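Local coordinates for protein LYND (Lyngbya aestuarii, PDB 4V1T) that probably catalyses the ATP-dependent cyclodehydration of cysteine residues in precursor peptides to thiazolines, as a heterocyclase of the YcaO family, at residues T117-I122 and Q163-K168; N154-D159 and Q178-V183; L190-V195 and P284-K289. All blocks are in the same frame, centred on the assembly; numbering follows the deposited sequence.

Interaction 1. Residues T117-I122 and Q163-K168; sequences TPVGNI and QPELAK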
ATOM      1  N   THR B 117     -32.547  -8.677  15.351  1.00 46.43           N
ATOM      2  CA  THR B 117     -33.412  -7.509  15.513  1.00 46.77           C
ATOM      3  C   THR B 117     -33.384  -6.649  14.246  1.00 53.86           C
ATOM      4  O   THR B 117     -32.361  -6.067  13.921  1.00 54.48           O
ATOM      5  CB  THR B 117     -32.982  -6.639  16.716  1.00 55.39           C
ATOM      6  OG1 THR B 117     -32.736  -7.470  17.864  1.00 55.67           O
ATOM      7  CG2 THR B 117     -34.060  -5.609  17.050  1.00 54.56           C
ATOM      8  N   PRO B 118     -34.507  -6.573  13.520  1.00 56.10           N
ATOM      9  CA  PRO B 118     -34.525  -5.664  12.372  1.00 54.82           C
ATOM     10  C   PRO B 118     -34.723  -4.205  12.770  1.00 66.48           C
ATOM     11  O   PRO B 118     -35.266  -3.906  13.826  1.00 71.39           O
ATOM     12  CB  PRO B 118     -35.727  -6.151  11.567  1.00 46.74           C
ATOM     13  CG  PRO B 118     -36.667  -6.662  12.618  1.00 65.77           C
ATOM     14  CD  PRO B 118     -35.777  -7.311  13.654  1.00 65.07           C
ATOM     15  N   VAL B 119     -34.275  -3.313  11.902  1.00 66.87           N
ATOM     16  CA  VAL B 119     -34.426  -1.881  12.090  1.00 64.35           C
ATOM     17  C   VAL B 119     -34.572  -1.269  10.694  1.00 65.38           C
ATOM     18  O   VAL B 119     -34.030  -1.796   9.713  1.00 63.15           O
ATOM     19  CB  VAL B 119     -33.229  -1.273  12.872  1.00 63.10           C
ATOM     20  CG1 VAL B 119     -31.938  -1.452  12.117  1.00 74.75           C
ATOM     21  CG2 VAL B 119     -33.449   0.202  13.166  1.00 92.46           C
ATOM     22  N   GLY B 120     -35.302  -0.169  10.597  1.00 55.84           N
ATOM     23  CA  GLY B 120     -35.606   0.405   9.298  1.00 65.82           C
ATOM     24  C   GLY B 120     -36.546  -0.521   8.550  1.00 60.70           C
ATOM     25  O   GLY B 120     -37.440  -1.103   9.147  1.00 61.72           O
ATOM     26  N   ASN B 121     -36.319  -0.690   7.251  1.00 61.26           N
ATOM     27  CA  ASN B 121     -37.261  -1.409   6.393  1.00 68.34           C
ATOM     28  C   ASN B 121     -36.837  -2.838   6.061  1.00 69.40           C
ATOM     29  O   ASN B 121     -37.241  -3.384   5.042  1.00 80.74           O
ATOM     30  CB  ASN B 121     -37.510  -0.608   5.103  1.00 71.79           C
ATOM     31  CG  ASN B 121     -36.230  -0.285   4.358  1.00 88.94           C
ATOM     32  OD1 ASN B 121     -35.284  -1.070   4.351  1.00 99.54           O
ATOM     33  ND2 ASN B 121     -36.192   0.880   3.731  1.00107.96           N
ATOM     34  N   ILE B 122     -36.028  -3.449   6.919  1.00 66.69           N
ATOM     35  CA  ILE B 122     -35.613  -4.831   6.703  1.00 58.98           C
ATOM     36  C   ILE B 122     -36.811  -5.765   6.856  1.00 55.09           C
ATOM     37  O   ILE B 122     -37.505  -5.743   7.866  1.00 56.97           O
ATOM     38  CB  ILE B 122     -34.480  -5.263   7.674  1.00 60.64           C
ATOM     39  CG1 ILE B 122     -33.244  -4.374   7.500  1.00 55.98           C
ATOM     40  CG2 ILE B 122     -34.085  -6.723   7.453  1.00 51.63           C
ATOM     41  CD1 ILE B 122     -32.626  -4.395   6.111  1.00 59.61           C
ATOM     42  N   GLN B 163     -29.592   4.902  11.012  1.00 69.91           N
ATOM     43  CA  GLN B 163     -30.982   4.779  11.444  1.00 60.38           C
ATOM     44  C   GLN B 163     -31.112   5.226  12.898  1.00 54.84           C
ATOM     45  O   GLN B 163     -30.443   4.677  13.769  1.00 54.95           O
ATOM     46  CB  GLN B 163     -31.476   3.338  11.305  1.00 51.24           C
ATOM     47  CG  GLN B 163     -31.889   2.950   9.893  1.00 53.04           C
ATOM     48  CD  GLN B 163     -33.244   3.526   9.504  1.00 66.77           C
ATOM     49  OE1 GLN B 163     -33.790   4.371  10.201  1.00 61.34           O
ATOM     50  NE2 GLN B 163     -33.795   3.059   8.388  1.00 64.48           N
ATOM     51  N   PRO B 164     -31.978   6.222  13.170  1.00 52.64           N
ATOM     52  CA  PRO B 164     -32.054   6.783  14.528  1.00 58.11           C
ATOM     53  C   PRO B 164     -32.396   5.772  15.631  1.00 61.42           C
ATOM     54  O   PRO B 164     -32.058   6.014  16.782  1.00 68.50           O
ATOM     55  CB  PRO B 164     -33.151   7.865  14.414  1.00 61.13           C
ATOM     56  CG  PRO B 164     -33.840   7.617  13.130  1.00 56.12           C
ATOM     57  CD  PRO B 164     -32.829   6.966  12.230  1.00 52.25           C
ATOM     58  N   GLU B 165     -33.040   4.663  15.287  1.00 51.77           N
ATOM     59  CA  GLU B 165     -33.361   3.644  16.275  1.00 66.93           C
ATOM     60  C   GLU B 165     -32.100   2.965  16.833  1.00 67.35           C
ATOM     61  O   GLU B 165     -32.117   2.423  17.933  1.00 59.08           O
ATOM     62  CB  GLU B 165     -34.278   2.581  15.679  1.00 76.19           C
ATOM     63  CG  GLU B 165     -34.554   1.439  16.650  1.00 81.35           C
ATOM     64  CD  GLU B 165     -35.633   0.491  16.181  1.00 81.07           C
ATOM     65  OE1 GLU B 165     -36.372   0.827  15.229  1.00 78.83           O
ATOM     66  OE2 GLU B 165     -35.733  -0.601  16.789  1.00 69.07           O
ATOM     67  N   LEU B 166     -31.012   2.997  16.072  1.00 61.51           N
ATOM     68  CA  LEU B 166     -29.764   2.402  16.529  1.00 57.79           C
ATOM     69  C   LEU B 166     -29.230   3.118  17.769  1.00 51.37           C
ATOM     70  O   LEU B 166     -28.494   2.534  18.564  1.00 49.12           O
ATOM     71  CB  LEU B 166     -28.726   2.408  15.415  1.00 49.59           C
ATOM     72  CG  LEU B 166     -29.079   1.552  14.196  1.00 53.73           C
ATOM     73  CD1 LEU B 166     -28.047   1.737  13.107  1.00 53.64           C
ATOM     74  CD2 LEU B 166     -29.204   0.083  14.554  1.00 63.92           C
ATOM     75  N   ALA B 167     -29.615   4.376  17.939  1.00 49.38           N
ATOM     76  CA  ALA B 167     -29.177   5.145  19.090  1.00 57.05           C
ATOM     77  C   ALA B 167     -29.737   4.529  20.365  1.00 54.16           C
ATOM     78  O   ALA B 167     -29.036   4.396  21.368  1.00 54.74           O
ATOM     79  CB  ALA B 167     -29.615   6.593  18.958  1.00 65.37           C
ATOM     80  N   LYS B 168     -31.006   4.139  20.312  1.00 49.72           N
ATOM     81  CA  LYS B 168     -31.663   3.519  21.454  1.00 62.98           C
ATOM     82  C   LYS B 168     -31.082   2.131  21.733  1.00 54.51           C
ATOM     83  O   LYS B 168     -30.854   1.754  22.883  1.00 60.04           O
ATOM     84  CB  LYS B 168     -33.167   3.417  21.206  1.00 74.45           C
ATOM     85  CG  LYS B 168     -33.942   2.840  22.377  1.00 83.16           C
ATOM     86  CD  LYS B 168     -35.400   2.618  22.019  1.00 90.34           C
ATOM     87  CE  LYS B 168     -36.194   2.125  23.221  1.00 96.03           C
ATOM     88  NZ  LYS B 168     -36.331   3.172  24.280  1.00112.25           N
TER
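A type II' beta turn, Val119 to Ile122, follows the C-terminal end of strand 114-118 in the alpha/beta sheet and comes to rest against the first turn of helix 165-176. Val119 has the largest share of the contact. Its chi1 of 62° puts CG1 in the position flanked by both the backbone N and the carbonyl carbon and CG2 anti to the N, so the two methyls serve different neighbours. CG2 lies over the stem of Glu165, 3.6 Å from Glu165 CB, and the two side chains run antiparallel alongside each other. Because Glu165 is extended, with CG anti to its backbone N, the methylenes and the carboxylate carbon follow the same methyl, and a long acidic residue suits this outer margin by giving its carbon chain to the valine. CG1 turns inward to Leu166, 4.0 Å from Leu166 CD2, where the side chains cross at about a right angle. Gln163 folds back at chi2 (-76°) and brings its amide over the turn, NE2 standing 3.3 Å from Gly120 CA. A side-chain carbon on residue 120 would fall about 2.5 Å from Gln163 NE2, and the positive phi of 68° at the second position of this turn is also easiest for glycine. NE2 is hydrogen-bonded to Asp159 OD1, and what it meets on Gly120 is the CA, a contact of shape. The bend into the helix is fixed by the bond from Leu166 N to Gln163 O, 2.9 Å. Beneath, Val119 and Leu166 both reach Val156 of strand 154-157, while Val119 pairs by backbone with Leu157; Leu166 also touches Trp204 of helix 204-213, so the turn and the helix start are fitted onto one sheet surface.

Interaction 2. Residues N154-D159 and Q178-V183; sequences NVVLTD and QTWLLV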
ATOM      1  N   ASN B 154     -26.472  -9.949  20.114  1.00 41.51           N
ATOM      2  CA  ASN B 154     -27.657  -9.458  19.412  1.00 46.04           C
ATOM      3  C   ASN B 154     -27.238  -8.968  18.033  1.00 42.31           C
ATOM      4  O   ASN B 154     -26.372  -8.107  17.916  1.00 41.81           O
ATOM      5  CB  ASN B 154     -28.338  -8.340  20.206  1.00 44.08           C
ATOM      6  CG  ASN B 154     -29.624  -7.852  19.554  1.00 56.78           C
ATOM      7  OD1 ASN B 154     -30.377  -8.625  18.960  1.00 50.21           O
ATOM      8  ND2 ASN B 154     -29.875  -6.556  19.657  1.00 53.33           N
ATOM      9  N   VAL B 155     -27.837  -9.530  16.991  1.00 43.51           N
ATOM     10  CA  VAL B 155     -27.537  -9.133  15.624  1.00 39.20           C
ATOM     11  C   VAL B 155     -28.607  -8.180  15.099  1.00 41.81           C
ATOM     12  O   VAL B 155     -29.789  -8.521  15.066  1.00 42.51           O
ATOM     13  CB  VAL B 155     -27.447 -10.351  14.704  1.00 38.30           C
ATOM     14  CG1 VAL B 155     -27.009  -9.942  13.318  1.00 36.45           C
ATOM     15  CG2 VAL B 155     -26.478 -11.367  15.274  1.00 43.35           C
ATOM     16  N   VAL B 156     -28.179  -6.989  14.682  1.00 41.01           N
ATOM     17  CA  VAL B 156     -29.093  -5.963  14.203  1.00 45.77           C
ATOM     18  C   VAL B 156     -28.947  -5.777  12.694  1.00 41.89           C
ATOM     19  O   VAL B 156     -27.883  -5.400  12.214  1.00 44.28           O
ATOM     20  CB  VAL B 156     -28.846  -4.618  14.915  1.00 41.93           C
ATOM     21  CG1 VAL B 156     -29.849  -3.567  14.441  1.00 47.13           C
ATOM     22  CG2 VAL B 156     -28.948  -4.790  16.416  1.00 43.01           C
ATOM     23  N   LEU B 157     -30.026  -6.045  11.957  1.00 45.51           N
ATOM     24  CA  LEU B 157     -30.030  -5.874  10.508  1.00 45.20           C
ATOM     25  C   LEU B 157     -30.650  -4.523  10.175  1.00 52.23           C
ATOM     26  O   LEU B 157     -31.785  -4.255  10.564  1.00 48.00           O
ATOM     27  CB  LEU B 157     -30.816  -6.983   9.813  1.00 58.85           C
ATOM     28  CG  LEU B 157     -30.771  -8.390  10.397  1.00 56.49           C
ATOM     29  CD1 LEU B 157     -31.470  -9.349   9.452  1.00 52.19           C
ATOM     30  CD2 LEU B 157     -29.355  -8.859  10.642  1.00 69.54           C
ATOM     31  N   THR B 158     -29.904  -3.680   9.464  1.00 42.77           N
ATOM     32  CA  THR B 158     -30.365  -2.343   9.125  1.00 49.99           C
ATOM     33  C   THR B 158     -30.253  -2.123   7.632  1.00 52.09           C
ATOM     34  O   THR B 158     -29.563  -2.878   6.944  1.00 50.73           O
ATOM     35  CB  THR B 158     -29.561  -1.251   9.861  1.00 50.70           C
ATOM     36  OG1 THR B 158     -30.190   0.026   9.663  1.00 48.36           O
ATOM     37  CG2 THR B 158     -28.110  -1.202   9.369  1.00 45.13           C
ATOM     38  N   ASP B 159     -30.951  -1.097   7.141  1.00 42.27           N
ATOM     39  CA  ASP B 159     -30.809  -0.646   5.756  1.00 48.13           C
ATOM     40  C   ASP B 159     -29.873   0.558   5.695  1.00 50.76           C
ATOM     41  O   ASP B 159     -29.412   0.942   4.621  1.00 48.11           O
ATOM     42  CB  ASP B 159     -32.175  -0.297   5.146  1.00 61.43           C
ATOM     43  CG  ASP B 159     -32.944   0.737   5.961  1.00 65.61           C
ATOM     44  OD1 ASP B 159     -32.697   0.863   7.174  1.00 71.59           O
ATOM     45  OD2 ASP B 159     -33.804   1.429   5.385  1.00 77.54           O
ATOM     46  N   GLN B 178     -24.597  -5.417  26.793  1.00 46.36           N
ATOM     47  CA  GLN B 178     -24.931  -6.359  25.726  1.00 51.04           C
ATOM     48  C   GLN B 178     -24.018  -6.158  24.524  1.00 47.41           C
ATOM     49  O   GLN B 178     -23.893  -5.052  24.003  1.00 49.83           O
ATOM     50  CB  GLN B 178     -26.400  -6.190  25.312  1.00 56.93           C
ATOM     51  CG  GLN B 178     -26.851  -7.049  24.136  1.00 53.78           C
ATOM     52  CD  GLN B 178     -26.962  -8.517  24.481  1.00 52.31           C
ATOM     53  OE1 GLN B 178     -27.658  -8.892  25.414  1.00 65.93           O
ATOM     54  NE2 GLN B 178     -26.274  -9.361  23.720  1.00 51.45           N
ATOM     55  N   THR B 179     -23.381  -7.234  24.084  1.00 46.48           N
ATOM     56  CA  THR B 179     -22.583  -7.199  22.878  1.00 43.75           C
ATOM     57  C   THR B 179     -23.514  -7.417  21.679  1.00 41.03           C
ATOM     58  O   THR B 179     -24.354  -8.308  21.696  1.00 35.64           O
ATOM     59  CB  THR B 179     -21.475  -8.270  22.898  1.00 42.12           C
ATOM     60  OG1 THR B 179     -20.511  -7.942  23.899  1.00 42.22           O
ATOM     61  CG2 THR B 179     -20.772  -8.360  21.557  1.00 39.22           C
ATOM     62  N   TRP B 180     -23.366  -6.601  20.644  1.00 40.00           N
ATOM     63  CA  TRP B 180     -24.238  -6.704  19.489  1.00 39.20           C
ATOM     64  C   TRP B 180     -23.494  -6.449  18.188  1.00 43.34           C
ATOM     65  O   TRP B 180     -22.421  -5.842  18.184  1.00 34.65           O
ATOM     66  CB  TRP B 180     -25.422  -5.744  19.624  1.00 40.01           C
ATOM     67  CG  TRP B 180     -25.053  -4.298  19.843  1.00 45.87           C
ATOM     68  CD1 TRP B 180     -24.403  -3.774  20.923  1.00 43.80           C
ATOM     69  CD2 TRP B 180     -25.353  -3.186  18.980  1.00 42.60           C
ATOM     70  NE1 TRP B 180     -24.259  -2.413  20.776  1.00 40.62           N
ATOM     71  CE2 TRP B 180     -24.837  -2.029  19.595  1.00 43.34           C
ATOM     72  CE3 TRP B 180     -26.000  -3.061  17.743  1.00 47.35           C
ATOM     73  CZ2 TRP B 180     -24.943  -0.764  19.018  1.00 52.21           C
ATOM     74  CZ3 TRP B 180     -26.104  -1.802  17.168  1.00 48.57           C
ATOM     75  CH2 TRP B 180     -25.580  -0.672  17.808  1.00 50.91           C
ATOM     76  N   LEU B 181     -24.086  -6.924  17.090  1.00 41.42           N
ATOM     77  CA  LEU B 181     -23.507  -6.821  15.757  1.00 49.42           C
ATOM     78  C   LEU B 181     -24.429  -6.042  14.818  1.00 52.68           C
ATOM     79  O   LEU B 181     -25.649  -6.194  14.866  1.00 39.00           O
ATOM     80  CB  LEU B 181     -23.247  -8.216  15.182  1.00 50.18           C
ATOM     81  CG  LEU B 181     -22.977  -8.316  13.674  1.00 40.84           C
ATOM     82  CD1 LEU B 181     -21.667  -7.659  13.312  1.00 41.93           C
ATOM     83  CD2 LEU B 181     -22.966  -9.764  13.223  1.00 40.92           C
ATOM     84  N   LEU B 182     -23.838  -5.207  13.969  1.00 37.63           N
ATOM     85  CA  LEU B 182     -24.584  -4.490  12.952  1.00 45.24           C
ATOM     86  C   LEU B 182     -24.281  -5.080  11.589  1.00 49.83           C
ATOM     87  O   LEU B 182     -23.151  -5.457  11.299  1.00 40.82           O
ATOM     88  CB  LEU B 182     -24.239  -3.000  12.956  1.00 43.26           C
ATOM     89  CG  LEU B 182     -25.300  -1.994  13.392  1.00 55.94           C
ATOM     90  CD1 LEU B 182     -24.764  -0.587  13.173  1.00 65.77           C
ATOM     91  CD2 LEU B 182     -26.624  -2.183  12.670  1.00 65.02           C
ATOM     92  N   VAL B 183     -25.307  -5.158  10.755  1.00 45.64           N
ATOM     93  CA  VAL B 183     -25.140  -5.610   9.387  1.00 45.93           C
ATOM     94  C   VAL B 183     -26.181  -4.961   8.482  1.00 45.16           C
ATOM     95  O   VAL B 183     -27.298  -4.664   8.907  1.00 44.17           O
ATOM     96  CB  VAL B 183     -25.247  -7.144   9.278  1.00 38.12           C
ATOM     97  CG1 VAL B 183     -26.617  -7.615   9.664  1.00 46.60           C
ATOM     98  CG2 VAL B 183     -24.915  -7.608   7.871  1.00 43.01           C
TER
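Strands 154-157 and 180-183 run parallel, their axes 20° apart, as the two strands of a beta-alpha-beta unit whose connection is helix 165-176. Backbone hydrogen bonding follows the regular parallel pattern. Asn154, Val156 and Thr158 use their N-H groups toward Thr179 O, Leu181 O and Val183 O, while Asn154 O and Val156 O accept from Leu181 N and Val183 N. The bond from Val156 N to Leu181 O is 2.7 Å long and almost in line with the carbonyl bond, whereas that from Val183 N to Val156 O is more bent, 147° at the hydrogen.

Apolar contacts divide between two faces. On the face of Val156 and Trp180, Val156 CG2 meets Trp180 CE3 at 3.7 Å, the side chains crossing obliquely, and Val156 CG1 lies beside Leu182 CD2; helix 165-176 covers them. On the other face Val155 CG1 lies alongside Leu181 CD2 at 4.0 Å, under Ile264 of helix 250-275. Valines, branched at CB, and leucines suit strands covered on both faces.

Among the polar side chains, Gln178 is bent at chi2 so that NE2 bonds to the carbonyl of the next residue, Thr179 O, and to Thr151 O. An alanine here would probably loosen the entry to strand 180-184 by losing both bonds. Thr179 O is thus gripped twice: by Asn154 N, 3.1 Å away in the carbonyl plane, and by Gln178 NE2, 3.0 Å away and 28° above that plane.

Interaction 3. Residues L190-V195 and P284-K289; sequences LWLGPV and PTLDGK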
ATOM      1  N   LEU B 190     -22.541  -4.281   0.730  1.00 36.41           N
ATOM      2  CA  LEU B 190     -22.716  -4.945   2.007  1.00 36.72           C
ATOM      3  C   LEU B 190     -21.902  -4.230   3.060  1.00 34.15           C
ATOM      4  O   LEU B 190     -20.718  -3.990   2.856  1.00 45.04           O
ATOM      5  CB  LEU B 190     -22.292  -6.418   1.922  1.00 36.27           C
ATOM      6  CG  LEU B 190     -21.997  -7.143   3.246  1.00 38.31           C
ATOM      7  CD1 LEU B 190     -23.252  -7.309   4.089  1.00 39.87           C
ATOM      8  CD2 LEU B 190     -21.345  -8.489   2.995  1.00 43.79           C
ATOM      9  N   TRP B 191     -22.542  -3.872   4.173  1.00 36.48           N
ATOM     10  CA  TRP B 191     -21.815  -3.457   5.375  1.00 38.23           C
ATOM     11  C   TRP B 191     -21.944  -4.576   6.388  1.00 41.01           C
ATOM     12  O   TRP B 191     -23.036  -5.082   6.634  1.00 40.69           O
ATOM     13  CB  TRP B 191     -22.356  -2.164   5.976  1.00 42.93           C
ATOM     14  CG  TRP B 191     -22.196  -0.949   5.125  1.00 40.38           C
ATOM     15  CD1 TRP B 191     -22.269  -0.877   3.761  1.00 39.98           C
ATOM     16  CD2 TRP B 191     -21.943   0.378   5.589  1.00 44.67           C
ATOM     17  NE1 TRP B 191     -22.068   0.421   3.347  1.00 46.75           N
ATOM     18  CE2 TRP B 191     -21.873   1.211   4.448  1.00 54.63           C
ATOM     19  CE3 TRP B 191     -21.768   0.946   6.857  1.00 49.02           C
ATOM     20  CZ2 TRP B 191     -21.637   2.587   4.540  1.00 51.03           C
ATOM     21  CZ3 TRP B 191     -21.533   2.308   6.949  1.00 61.22           C
ATOM     22  CH2 TRP B 191     -21.469   3.116   5.794  1.00 59.37           C
ATOM     23  N   LEU B 192     -20.817  -4.955   6.971  1.00 41.53           N
ATOM     24  CA  LEU B 192     -20.764  -6.050   7.921  1.00 42.17           C
ATOM     25  C   LEU B 192     -19.906  -5.631   9.116  1.00 39.02           C
ATOM     26  O   LEU B 192     -18.734  -5.323   8.976  1.00 40.10           O
ATOM     27  CB  LEU B 192     -20.203  -7.299   7.235  1.00 45.20           C
ATOM     28  CG  LEU B 192     -19.980  -8.539   8.089  1.00 57.73           C
ATOM     29  CD1 LEU B 192     -21.271  -9.032   8.714  1.00 53.14           C
ATOM     30  CD2 LEU B 192     -19.338  -9.640   7.258  1.00 71.01           C
ATOM     31  N   GLY B 193     -20.510  -5.617  10.296  1.00 38.96           N
ATOM     32  CA  GLY B 193     -19.834  -5.177  11.501  1.00 34.05           C
ATOM     33  C   GLY B 193     -20.161  -3.722  11.788  1.00 33.18           C
ATOM     34  O   GLY B 193     -20.859  -3.070  11.007  1.00 38.41           O
ATOM     35  N   PRO B 194     -19.661  -3.204  12.907  1.00 36.27           N
ATOM     36  CA  PRO B 194     -18.824  -3.958  13.835  1.00 41.97           C
ATOM     37  C   PRO B 194     -19.607  -4.788  14.828  1.00 44.71           C
ATOM     38  O   PRO B 194     -20.840  -4.704  14.893  1.00 39.68           O
ATOM     39  CB  PRO B 194     -18.076  -2.857  14.567  1.00 38.21           C
ATOM     40  CG  PRO B 194     -19.087  -1.774  14.676  1.00 41.72           C
ATOM     41  CD  PRO B 194     -19.910  -1.838  13.404  1.00 42.45           C
ATOM     42  N   VAL B 195     -18.876  -5.601  15.581  1.00 50.75           N
ATOM     43  CA  VAL B 195     -19.354  -6.111  16.844  1.00 41.59           C
ATOM     44  C   VAL B 195     -19.033  -5.049  17.888  1.00 42.11           C
ATOM     45  O   VAL B 195     -17.865  -4.727  18.106  1.00 36.03           O
ATOM     46  CB  VAL B 195     -18.684  -7.447  17.230  1.00 41.74           C
ATOM     47  CG1 VAL B 195     -18.951  -7.796  18.692  1.00 47.70           C
ATOM     48  CG2 VAL B 195     -19.174  -8.560  16.321  1.00 36.01           C
ATOM     49  N   PRO B 284      -8.912 -12.856  13.607  1.00 45.39           N
ATOM     50  CA  PRO B 284      -9.701 -11.621  13.591  1.00 42.96           C
ATOM     51  C   PRO B 284     -11.206 -11.852  13.547  1.00 41.60           C
ATOM     52  O   PRO B 284     -11.675 -12.798  12.923  1.00 38.97           O
ATOM     53  CB  PRO B 284      -9.215 -10.915  12.317  1.00 40.07           C
ATOM     54  CG  PRO B 284      -8.737 -12.009  11.444  1.00 62.49           C
ATOM     55  CD  PRO B 284      -8.156 -13.049  12.355  1.00 52.94           C
ATOM     56  N   THR B 285     -11.944 -10.980  14.227  1.00 43.79           N
ATOM     57  CA  THR B 285     -13.394 -10.955  14.168  1.00 42.96           C
ATOM     58  C   THR B 285     -13.825  -9.503  13.923  1.00 43.49           C
ATOM     59  O   THR B 285     -12.986  -8.621  13.790  1.00 41.52           O
ATOM     60  CB  THR B 285     -14.023 -11.521  15.450  1.00 46.47           C
ATOM     61  OG1 THR B 285     -13.341 -10.997  16.589  1.00 36.31           O
ATOM     62  CG2 THR B 285     -13.913 -13.022  15.477  1.00 51.21           C
ATOM     63  N   LEU B 286     -15.125  -9.254  13.868  1.00 34.06           N
ATOM     64  CA  LEU B 286     -15.632  -7.935  13.477  1.00 34.49           C
ATOM     65  C   LEU B 286     -15.671  -6.912  14.616  1.00 37.16           C
ATOM     66  O   LEU B 286     -16.242  -5.835  14.464  1.00 43.91           O
ATOM     67  CB  LEU B 286     -17.024  -8.090  12.886  1.00 41.77           C
ATOM     68  CG  LEU B 286     -17.117  -8.925  11.611  1.00 44.87           C
ATOM     69  CD1 LEU B 286     -18.576  -9.105  11.222  1.00 40.24           C
ATOM     70  CD2 LEU B 286     -16.349  -8.269  10.483  1.00 44.61           C
ATOM     71  N   ASP B 287     -15.078  -7.240  15.760  1.00 41.76           N
ATOM     72  CA  ASP B 287     -15.053  -6.301  16.884  1.00 40.36           C
ATOM     73  C   ASP B 287     -14.231  -5.063  16.530  1.00 36.06           C
ATOM     74  O   ASP B 287     -13.046  -5.155  16.228  1.00 45.33           O
ATOM     75  CB  ASP B 287     -14.504  -6.963  18.151  1.00 41.36           C
ATOM     76  CG  ASP B 287     -13.151  -7.635  17.928  1.00 38.87           C
ATOM     77  OD1 ASP B 287     -12.958  -8.269  16.868  1.00 45.08           O
ATOM     78  OD2 ASP B 287     -12.281  -7.514  18.805  1.00 43.78           O
ATOM     79  N   GLY B 288     -14.879  -3.904  16.562  1.00 41.63           N
ATOM     80  CA  GLY B 288     -14.222  -2.639  16.227  1.00 41.72           C
ATOM     81  C   GLY B 288     -13.833  -2.500  14.764  1.00 43.95           C
ATOM     82  O   GLY B 288     -12.931  -1.734  14.422  1.00 39.52           O
ATOM     83  N   LYS B 289     -14.517  -3.247  13.900  1.00 37.69           N
ATOM     84  CA  LYS B 289     -14.202  -3.290  12.474  1.00 42.88           C
ATOM     85  C   LYS B 289     -15.472  -3.292  11.656  1.00 41.33           C
ATOM     86  O   LYS B 289     -16.432  -3.966  12.007  1.00 47.63           O
ATOM     87  CB  LYS B 289     -13.414  -4.554  12.123  1.00 48.40           C
ATOM     88  CG  LYS B 289     -11.961  -4.331  11.761  1.00 66.00           C
ATOM     89  CD  LYS B 289     -11.412  -5.493  10.939  1.00 70.74           C
ATOM     90  CE  LYS B 289     -11.379  -6.799  11.727  1.00 75.82           C
ATOM     91  NZ  LYS B 289     -11.310  -7.991  10.830  1.00 88.35           N
TER
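Leu286 is the side chain round which the loop 284-289 settles on strand 189-196. It crosses Leu192 at about a right angle and presses the CD1 methyl onto the branch point of that leucine, Leu286 CD1 to Leu192 CG being 3.5 Å, a tight fit. Val195 is crossed similarly lower down, its CG2 at 4.1 Å from Leu286 CB. With Leu286 CG anti to the carbonyl carbon (chi1 -63°), CD2 lies by the Leu192 carbonyl; Leu298 of the second subunit also packs on Leu286.

Between Leu192 and Val195 sit Gly193 and Pro194, joined by a cis peptide bond. A side-chain carbon on residue 193 would come about 2.4 Å from Lys289 O, so only glycine lets the backbones come so near; Pro194 CA then makes a CA-H...O contact of 3.0 Å with Lys289 O.

Leu286 opens a type II beta turn to Lys289, whose third position, Gly288, has the positive phi to which glycine is suited. Leu286 O takes the turn bond from Lys289 N and, from well above the carbonyl plane, Val195 N at 2.9 Å. Just before the turn Thr285 OG1 donates to Asp287 OD1 (2.8 Å) and is bonded to Lys270 NZ; this relay would probably ease the acid's charge. The join itself rests on apolar fit, the Val195 N bond and a weak one from Gly288 N to Val195 O, with no side-chain charge used.

All three contacts belong to one mixed sheet, read inward from its edge region. Interaction 1 is partly exposed and joins a turn to a helix end through methyl and carbon-chain packing; interaction 2, 9 Å away between centres, is buried and relies on regular backbone bonds. They are tied by the backbone pairing of Val119 with Leu157 and by helix 165-176, which connects the strands of interaction 2. Interaction 3, also buried, joins the next strand, 189-196, to a loop with a type II turn, where only a single bridge forms. Strands 180-184 and 189-196 connect interactions 2 and 3 through Leu182 and Gly193, whereas interactions 1 and 3, about 17 Å apart between centres, do not touch.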